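PDB 3ZED: RNA-directed RNA polymerase from Infectious pancreatic necrosis virus, which probably copies viral RNA from an RNA template by joining ribonucleoside triphosphates, and probably occurs both free and covalently attached to the genome. Local coordinates for residues Pro239-Lys244 against Pro327-Leu332; Leu249-Lys254 against Leu264-Ser269; Asn320-Pro325 against Val453-Leu458. All coordinates share one frame; numbering follows the deposited sequence.

Contact 1 of 3, residues Pro239-Lys244 against Pro327-Leu332; sequences PHVTIK and PTHLLL
Pro239 and Leu330 meet where an irregular loop is laid against the flank of helix 326-340, a loop-on-helix packing in the part of the chain covered by the birnavirus polymerase palm family. It illustrates how a few side chains can join a loop that has no regular structure of its own to a helix. The backbones come closest at the same pair, with the CA atoms of Pro239 and Leu330 7.2 Å apart. Leu330 is the buried partner: its CG stands anti to the backbone N (chi1 -166°), which carries the branch off the helix flank and presents methyl CD1 to the loop. There CD1 of Leu330 lies 4.1 Å from CD of Pro239, the two side chains crossing at about a right angle. The other methyl, CD2, turns to Leu264 of helix 260-278, so Leu330 is wedged between the loop and a second helix. Pro239 also spreads along the same helix, touching Ser333, Met334 and Thr337.

One residue earlier on the helix, His329 likewise extends anti to its own N (chi1 178°), and this stretched form swings the imidazole out toward Val241. The valine points at the helix, where it also touches Tyr326, while the intervening His240 turns away. The side chain of His329 is about 9 Å from Gly248, which is predicted to bind GTP, and touches Ala474 as well. Between Val241 and His329 the approach is a loose van der Waals one: methyl CG1 of Val241 comes to the imidazole edge, near the ring plane, 4.3 Å from CD2 of His329.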
loop_
_atom_site.group_PDB
_atom_site.type_symbol
_atom_site.label_atom_id
_atom_site.label_comp_id
_atom_site.label_asym_id
_atom_site.label_seq_id
_atom_site.Cartn_x
_atom_site.Cartn_y
_atom_site.Cartn_z
ATOM N N PRO B 239 9.153 0.425 13.636
ATOM C CA PRO B 239 8.806 -0.422 12.480
ATOM C C PRO B 239 10.006 -0.676 11.559
ATOM O O PRO B 239 10.940 0.123 11.523
ATOM C CB PRO B 239 7.729 0.404 11.751
ATOM C CG PRO B 239 7.274 1.430 12.734
ATOM C CD PRO B 239 8.477 1.741 13.557
ATOM N N HIS B 240 9.974 -1.791 10.817
ATOM C CA HIS B 240 10.979 -2.110 9.808
ATOM C C HIS B 240 10.893 -1.080 8.673
ATOM O O HIS B 240 9.788 -0.665 8.303
ATOM C CB HIS B 240 10.749 -3.541 9.264
ATOM C CG HIS B 240 11.468 -3.849 7.981
ATOM N ND1 HIS B 240 12.791 -4.282 7.974
ATOM C CD2 HIS B 240 11.027 -3.773 6.699
ATOM C CE1 HIS B 240 13.104 -4.456 6.697
ATOM N NE2 HIS B 240 12.074 -4.167 5.894
ATOM N N VAL B 241 12.051 -0.637 8.163
ATOM C CA VAL B 241 12.098 0.289 7.029
ATOM C C VAL B 241 12.931 -0.357 5.899
ATOM O O VAL B 241 13.751 -1.248 6.166
ATOM C CB VAL B 241 12.599 1.725 7.368
ATOM C CG1 VAL B 241 11.661 2.446 8.333
ATOM C CG2 VAL B 241 14.026 1.723 7.893
ATOM N N THR B 242 12.703 0.083 4.642
ATOM C CA THR B 242 13.488 -0.361 3.495
ATOM C C THR B 242 14.690 0.571 3.431
ATOM O O THR B 242 14.547 1.743 3.083
ATOM C CB THR B 242 12.660 -0.386 2.212
ATOM O OG1 THR B 242 11.486 -1.172 2.418
ATOM C CG2 THR B 242 13.454 -0.926 1.026
ATOM N N ILE B 243 15.856 0.057 3.835
ATOM C CA ILE B 243 17.128 0.771 3.935
ATOM C C ILE B 243 17.509 1.454 2.605
ATOM O O ILE B 243 17.942 2.607 2.631
ATOM C CB ILE B 243 18.213 -0.226 4.451
ATOM C CG1 ILE B 243 17.999 -0.583 5.944
ATOM C CG2 ILE B 243 19.673 0.195 4.179
ATOM C CD1 ILE B 243 17.875 0.560 6.945
ATOM N N LYS B 244 17.307 0.768 1.465
ATOM C CA LYS B 244 17.645 1.274 0.135
ATOM C C LYS B 244 16.622 2.304 -0.406
ATOM O O LYS B 244 16.902 2.952 -1.422
ATOM C CB LYS B 244 17.792 0.105 -0.854
ATOM N N PRO B 327 11.202 10.917 8.526
ATOM C CA PRO B 327 10.614 11.110 9.875
ATOM C C PRO B 327 9.087 10.965 9.903
ATOM O O PRO B 327 8.569 10.352 10.833
ATOM C CB PRO B 327 11.049 12.535 10.250
ATOM C CG PRO B 327 12.243 12.798 9.415
ATOM C CD PRO B 327 11.960 12.119 8.116
ATOM N N THR B 328 8.377 11.486 8.867
ATOM C CA THR B 328 6.905 11.403 8.753
ATOM C C THR B 328 6.470 9.932 8.640
ATOM O O THR B 328 5.560 9.523 9.366
ATOM C CB THR B 328 6.408 12.251 7.576
ATOM O OG1 THR B 328 6.801 13.589 7.829
ATOM C CG2 THR B 328 4.898 12.210 7.407
ATOM N N HIS B 329 7.140 9.151 7.759
ATOM C CA HIS B 329 6.877 7.722 7.545
ATOM C C HIS B 329 7.044 6.934 8.860
ATOM O O HIS B 329 6.209 6.088 9.167
ATOM C CB HIS B 329 7.800 7.151 6.454
ATOM C CG HIS B 329 7.594 5.688 6.242
ATOM N ND1 HIS B 329 6.452 5.208 5.614
ATOM C CD2 HIS B 329 8.352 4.637 6.634
ATOM C CE1 HIS B 329 6.559 3.892 5.630
ATOM N NE2 HIS B 329 7.689 3.500 6.217
ATOM N N LEU B 330 8.098 7.241 9.636
ATOM C CA LEU B 330 8.424 6.591 10.903
ATOM C C LEU B 330 7.315 6.833 11.954
ATOM O O LEU B 330 6.844 5.883 12.574
ATOM C CB LEU B 330 9.790 7.128 11.390
ATOM C CG LEU B 330 10.534 6.398 12.525
ATOM C CD1 LEU B 330 10.770 4.894 12.199
ATOM C CD2 LEU B 330 11.852 7.099 12.823
ATOM N N LEU B 331 6.866 8.093 12.106
ATOM C CA LEU B 331 5.809 8.481 13.061
ATOM C C LEU B 331 4.445 7.853 12.701
ATOM O O LEU B 331 3.758 7.355 13.590
ATOM C CB LEU B 331 5.686 10.011 13.147
ATOM C CG LEU B 331 6.876 10.774 13.743
ATOM C CD1 LEU B 331 6.754 12.278 13.456
ATOM C CD2 LEU B 331 7.022 10.522 15.244
ATOM N N LEU B 332 4.084 7.836 11.409
ATOM C CA LEU B 332 2.841 7.229 10.933
ATOM C C LEU B 332 2.845 5.706 11.152
ATOM O O LEU B 332 1.850 5.147 11.618
ATOM C CB LEU B 332 2.612 7.521 9.419
ATOM C CG LEU B 332 2.245 8.940 8.994
ATOM C CD1 LEU B 332 2.111 9.025 7.510
ATOM C CD2 LEU B 332 0.955 9.406 9.640
#

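Contact 2 of 3, residues Leu249-Lys254 against Leu264-Ser269; sequences LPYIGK and LVLADS
Leu266 puts a single methyl, CD1, into the angle between Pro250 and Tyr251, an example of one helix residue filling the space where two adjacent residues of a neighbouring loop diverge. In the first shell, CD1 of Leu266 is 3.8 Å from CD of Pro250, and the two side chains meet tip to tip. The same methyl lies 3.7 Å from OH of Tyr251 and 3.8 Å from its CE2, so it touches the hydroxyl end of the phenol obliquely. Tyrosine and leucine reach this point from opposite directions. The leucine has CG anti to its carbonyl carbon (chi1 -70°), which sends the branch off helix 260-278 toward the loop.

The loop side has internal contacts of its own. A cis peptide bond precedes Pro250, and CG of this proline rides 3.9 Å above one face of the Tyr251 ring, offset toward the rim. Tyr251 is fixed at its far end by a hydrogen bond from its hydroxyl to Ser94 O, while Pro96 of strand 92-98 touches Pro250, Tyr251 and Leu266 together. Pro327 of helix 326-340 also packs on Leu266. Beyond the ring the chain makes a type II beta turn from Tyr251 to Lys254, with Gly253 at positive phi; the residues from Leu249 to Lys254 belong to a predicted GTP-binding loop.

Across the interface between loop and helix, contact is purely van der Waals: the buried phenol meets its polar need at Ser94, leaving Leu266 to contribute shape and apolar surface.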
loop_
_atom_site.group_PDB
_atom_site.type_symbol
_atom_site.label_atom_id
_atom_site.label_comp_id
_atom_site.label_asym_id
_atom_site.label_seq_id
_atom_site.Cartn_x
_atom_site.Cartn_y
_atom_site.Cartn_z
ATOM N N LEU B 249 12.603 14.416 1.739
ATOM C CA LEU B 249 13.010 15.705 2.297
ATOM C C LEU B 249 13.349 15.566 3.791
ATOM O O LEU B 249 12.717 14.761 4.478
ATOM C CB LEU B 249 11.933 16.788 2.107
ATOM C CG LEU B 249 11.596 17.225 0.684
ATOM C CD1 LEU B 249 10.623 18.388 0.706
ATOM C CD2 LEU B 249 12.826 17.663 -0.074
ATOM N N PRO B 250 14.376 16.278 4.302
ATOM C CA PRO B 250 15.229 17.266 3.620
ATOM C C PRO B 250 16.558 16.668 3.127
ATOM O O PRO B 250 17.556 17.396 3.034
ATOM C CB PRO B 250 15.436 18.320 4.714
ATOM C CG PRO B 250 15.367 17.545 6.029
ATOM C CD PRO B 250 14.697 16.213 5.742
ATOM N N TYR B 251 16.572 15.357 2.787
ATOM C CA TYR B 251 17.803 14.693 2.348
ATOM C C TYR B 251 17.693 14.106 0.941
ATOM O O TYR B 251 17.715 12.883 0.781
ATOM C CB TYR B 251 18.249 13.614 3.363
ATOM C CG TYR B 251 18.345 14.149 4.777
ATOM C CD1 TYR B 251 19.362 15.028 5.144
ATOM C CD2 TYR B 251 17.391 13.818 5.733
ATOM C CE1 TYR B 251 19.423 15.567 6.427
ATOM C CE2 TYR B 251 17.440 14.354 7.018
ATOM C CZ TYR B 251 18.453 15.238 7.355
ATOM O OH TYR B 251 18.514 15.754 8.623
ATOM N N ILE B 252 17.667 14.976 -0.084
ATOM C CA ILE B 252 17.609 14.529 -1.482
ATOM C C ILE B 252 18.950 13.859 -1.861
ATOM O O ILE B 252 20.030 14.373 -1.540
ATOM C CB ILE B 252 17.225 15.687 -2.452
ATOM C CG1 ILE B 252 15.738 16.100 -2.254
ATOM C CG2 ILE B 252 17.497 15.318 -3.927
ATOM C CD1 ILE B 252 15.424 17.529 -2.653
ATOM N N GLY B 253 18.838 12.703 -2.509
ATOM C CA GLY B 253 19.971 11.912 -2.965
ATOM C C GLY B 253 20.476 10.922 -1.940
ATOM O O GLY B 253 21.488 10.255 -2.171
ATOM N N LYS B 254 19.776 10.814 -0.804
ATOM C CA LYS B 254 20.159 9.904 0.270
ATOM C C LYS B 254 19.101 8.830 0.478
ATOM O O LYS B 254 17.924 9.054 0.201
ATOM C CB LYS B 254 20.396 10.680 1.584
ATOM C CG LYS B 254 21.348 11.868 1.479
ATOM C CD LYS B 254 22.802 11.487 1.707
ATOM C CE LYS B 254 23.759 12.623 1.435
ATOM N NZ LYS B 254 23.593 13.740 2.398
ATOM N N LEU B 264 15.681 9.974 13.216
ATOM C CA LEU B 264 15.397 9.895 14.649
ATOM C C LEU B 264 15.421 11.279 15.269
ATOM O O LEU B 264 14.468 11.632 15.951
ATOM C CB LEU B 264 16.395 8.965 15.379
ATOM C CG LEU B 264 16.351 7.482 15.015
ATOM C CD1 LEU B 264 17.533 6.743 15.616
ATOM C CD2 LEU B 264 15.038 6.840 15.435
ATOM N N VAL B 265 16.463 12.087 14.975
ATOM C CA VAL B 265 16.601 13.450 15.483
ATOM C C VAL B 265 15.378 14.282 15.044
ATOM O O VAL B 265 14.745 14.910 15.895
ATOM C CB VAL B 265 17.959 14.112 15.066
ATOM C CG1 VAL B 265 17.978 15.612 15.367
ATOM C CG2 VAL B 265 19.144 13.429 15.738
ATOM N N LEU B 266 15.033 14.256 13.744
ATOM C CA LEU B 266 13.920 15.038 13.200
ATOM C C LEU B 266 12.557 14.559 13.709
ATOM O O LEU B 266 11.748 15.406 14.103
ATOM C CB LEU B 266 13.947 15.038 11.663
ATOM C CG LEU B 266 15.080 15.829 10.988
ATOM C CD1 LEU B 266 14.938 15.779 9.490
ATOM C CD2 LEU B 266 15.134 17.316 11.477
ATOM N N ALA B 267 12.305 13.219 13.711
ATOM C CA ALA B 267 11.044 12.641 14.202
ATOM C C ALA B 267 10.881 12.915 15.698
ATOM O O ALA B 267 9.794 13.323 16.099
ATOM C CB ALA B 267 10.972 11.150 13.917
ATOM N N ASP B 268 11.971 12.785 16.500
ATOM C CA ASP B 268 11.971 13.094 17.933
ATOM C C ASP B 268 11.579 14.541 18.192
ATOM O O ASP B 268 10.693 14.810 19.003
ATOM C CB ASP B 268 13.370 12.875 18.550
ATOM C CG ASP B 268 13.759 11.467 18.946
ATOM O OD1 ASP B 268 13.176 10.503 18.390
ATOM O OD2 ASP B 268 14.695 11.325 19.759
ATOM N N SER B 269 12.268 15.474 17.511
ATOM C CA SER B 269 12.074 16.914 17.680
ATOM C C SER B 269 10.675 17.341 17.266
ATOM O O SER B 269 10.086 18.165 17.954
ATOM C CB SER B 269 13.119 17.697 16.889
ATOM O OG SER B 269 14.438 17.356 17.283
#

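Contact 3 of 3, residues Asn320-Pro325 against Val453-Leu458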
loop_
_atom_site.group_PDB
_atom_site.type_symbol
_atom_site.label_atom_id
_atom_site.label_comp_id
_atom_site.label_asym_id
_atom_site.label_seq_id
_atom_site.Cartn_x
_atom_site.Cartn_y
_atom_site.Cartn_z
ATOM N N ASN B 320 2.799 8.147 -10.147
ATOM C CA ASN B 320 3.692 8.788 -9.185
ATOM C C ASN B 320 3.705 8.132 -7.833
ATOM O O ASN B 320 2.652 7.787 -7.305
ATOM C CB ASN B 320 3.299 10.255 -9.010
ATOM C CG ASN B 320 3.489 11.077 -10.257
ATOM O OD1 ASN B 320 4.524 11.022 -10.896
ATOM N ND2 ASN B 320 2.500 11.876 -10.621
ATOM N N ILE B 321 4.907 8.011 -7.248
ATOM C CA ILE B 321 5.079 7.569 -5.871
ATOM C C ILE B 321 5.333 8.849 -5.058
ATOM O O ILE B 321 6.297 9.574 -5.332
ATOM C CB ILE B 321 6.197 6.506 -5.673
ATOM C CG1 ILE B 321 5.925 5.184 -6.459
ATOM C CG2 ILE B 321 6.516 6.279 -4.174
ATOM C CD1 ILE B 321 5.481 3.899 -5.676
ATOM N N TRP B 322 4.451 9.150 -4.104
ATOM C CA TRP B 322 4.607 10.299 -3.216
ATOM C C TRP B 322 5.563 9.823 -2.128
ATOM O O TRP B 322 5.181 9.053 -1.236
ATOM C CB TRP B 322 3.247 10.721 -2.684
ATOM C CG TRP B 322 3.216 12.053 -1.993
ATOM C CD1 TRP B 322 2.881 13.254 -2.548
ATOM C CD2 TRP B 322 3.402 12.297 -0.585
ATOM N NE1 TRP B 322 2.856 14.235 -1.577
ATOM C CE2 TRP B 322 3.182 13.677 -0.367
ATOM C CE3 TRP B 322 3.736 11.478 0.516
ATOM C CZ2 TRP B 322 3.288 14.260 0.905
ATOM C CZ3 TRP B 322 3.836 12.050 1.771
ATOM C CH2 TRP B 322 3.621 13.428 1.958
ATOM N N SER B 323 6.844 10.169 -2.283
ATOM C CA SER B 323 7.845 9.628 -1.399
ATOM C C SER B 323 7.967 10.481 -0.128
ATOM O O SER B 323 8.632 11.519 -0.097
ATOM C CB SER B 323 9.165 9.457 -2.141
ATOM O OG SER B 323 10.048 8.663 -1.371
ATOM N N ALA B 324 7.287 10.008 0.930
ATOM C CA ALA B 324 7.200 10.637 2.246
ATOM C C ALA B 324 8.546 10.788 2.903
ATOM O O ALA B 324 9.341 9.837 2.901
ATOM C CB ALA B 324 6.300 9.808 3.170
ATOM N N PRO B 325 8.792 11.971 3.517
ATOM C CA PRO B 325 10.022 12.147 4.306
ATOM C C PRO B 325 10.147 11.044 5.358
ATOM O O PRO B 325 9.154 10.672 5.981
ATOM C CB PRO B 325 9.805 13.512 4.961
ATOM C CG PRO B 325 8.892 14.224 4.029
ATOM C CD PRO B 325 7.938 13.176 3.598
ATOM N N VAL B 453 -2.183 13.943 3.230
ATOM C CA VAL B 453 -3.415 14.046 2.423
ATOM C C VAL B 453 -3.702 15.518 2.128
ATOM O O VAL B 453 -3.783 16.336 3.060
ATOM C CB VAL B 453 -4.658 13.347 3.037
ATOM C CG1 VAL B 453 -5.795 13.287 2.018
ATOM C CG2 VAL B 453 -4.326 11.952 3.597
ATOM N N ASP B 454 -3.861 15.842 0.806
ATOM C CA ASP B 454 -4.126 17.180 0.252
ATOM C C ASP B 454 -3.048 18.174 0.676
ATOM O O ASP B 454 -3.360 19.326 0.995
ATOM C CB ASP B 454 -5.531 17.707 0.661
ATOM C CG ASP B 454 -6.714 17.034 -0.005
ATOM O OD1 ASP B 454 -6.535 16.458 -1.103
ATOM O OD2 ASP B 454 -7.824 17.104 0.555
ATOM N N SER B 455 -1.780 17.727 0.679
ATOM C CA SER B 455 -0.646 18.543 1.088
ATOM C C SER B 455 0.181 18.916 -0.156
ATOM O O SER B 455 -0.397 19.541 -1.042
ATOM C CB SER B 455 0.167 17.859 2.191
ATOM O OG SER B 455 0.979 16.795 1.736
ATOM N N SER B 456 1.490 18.576 -0.252
ATOM C CA SER B 456 2.268 18.998 -1.428
ATOM C C SER B 456 3.345 17.998 -1.827
ATOM O O SER B 456 3.618 17.036 -1.095
ATOM C CB SER B 456 2.905 20.371 -1.189
ATOM O OG SER B 456 3.915 20.370 -0.189
ATOM N N CYS B 457 3.954 18.231 -3.007
ATOM C CA CYS B 457 5.018 17.381 -3.539
ATOM C C CYS B 457 6.102 18.243 -4.224
ATOM O O CYS B 457 5.901 19.431 -4.421
ATOM C CB CYS B 457 4.461 16.311 -4.477
ATOM S SG CYS B 457 3.661 16.974 -5.960
ATOM N N LEU B 458 7.264 17.641 -4.524
ATOM C CA LEU B 458 8.387 18.317 -5.153
ATOM C C LEU B 458 8.788 17.622 -6.439
ATOM O O LEU B 458 9.062 16.419 -6.450
ATOM C CB LEU B 458 9.603 18.381 -4.184
ATOM C CG LEU B 458 10.847 19.188 -4.656
ATOM C CD1 LEU B 458 10.548 20.674 -4.790
ATOM C CD2 LEU B 458 12.021 18.976 -3.737
#
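Trp322 bridges to Ser455, Ser456 and Cys457 with its indole alone, and shows how one large side chain can couple two strands whose backbones stand well apart. The CA atoms of Trp322 and Cys457 are 7.1 Å from each other. From CB the side chain leaves with CG anti to the backbone N (chi1 -168°), and this extended start aims the pyrrole side of the indole at the other segment. CD1 is the first atom to touch, packing 3.9 Å from CB of Cys457, which approaches the ring obliquely. Next comes NE1, whose N-H is given to the backbone: NE1 of Trp322 lies 2.9 Å from O of Ser456.

The two strands, 320-323 and 456-459, belong to one mixed sheet of the polymerase and both pair with strand 299-310, antiparallel and parallel respectively, so the tryptophan ties two partners of a common strand. Its bond is distinctly bent, with an N-H...O angle of 132°, and the donor stands above the carbonyl plane, 51° out of it. The bend reflects where the oxygen sits, shifted toward the benzene part and tilted from the ring plane: O of Ser456 is 3.5 Å from CE2 and 3.4 Å from CZ2 of Trp322. A weak hydrogen bond to Thr466 OG1 gives NE1 a second partner.

On the benzene part, CZ2 of Trp322 also meets OG of Ser455 at 3.5 Å, again obliquely. The main polar partner of that hydroxyl is Ser298 O, with Met451 O as a second, while the side chain of Ser456 turns away from the indole and hydrogen-bonds through OG to Arg63.

Followed from the N terminus, the chain first lays down 239-244, then 249-254 in the same long loop. Contact 2 closes first, a short loop ending on helix 260-278, and is nested inside the larger loop that contact 1 closes on helix 326-340. Before that happens, strand 320-323 opens contact 3, which closes only at 453-458; contacts 1 and 3 therefore cross, while contacts 2 and 3 follow in series. Leu331 packs on Ala267, joining the two helices of contacts 1 and 2. Leu249 and Ile252 touch Leu458, carrying the predicted GTP-binding loop onto the mixed sheet.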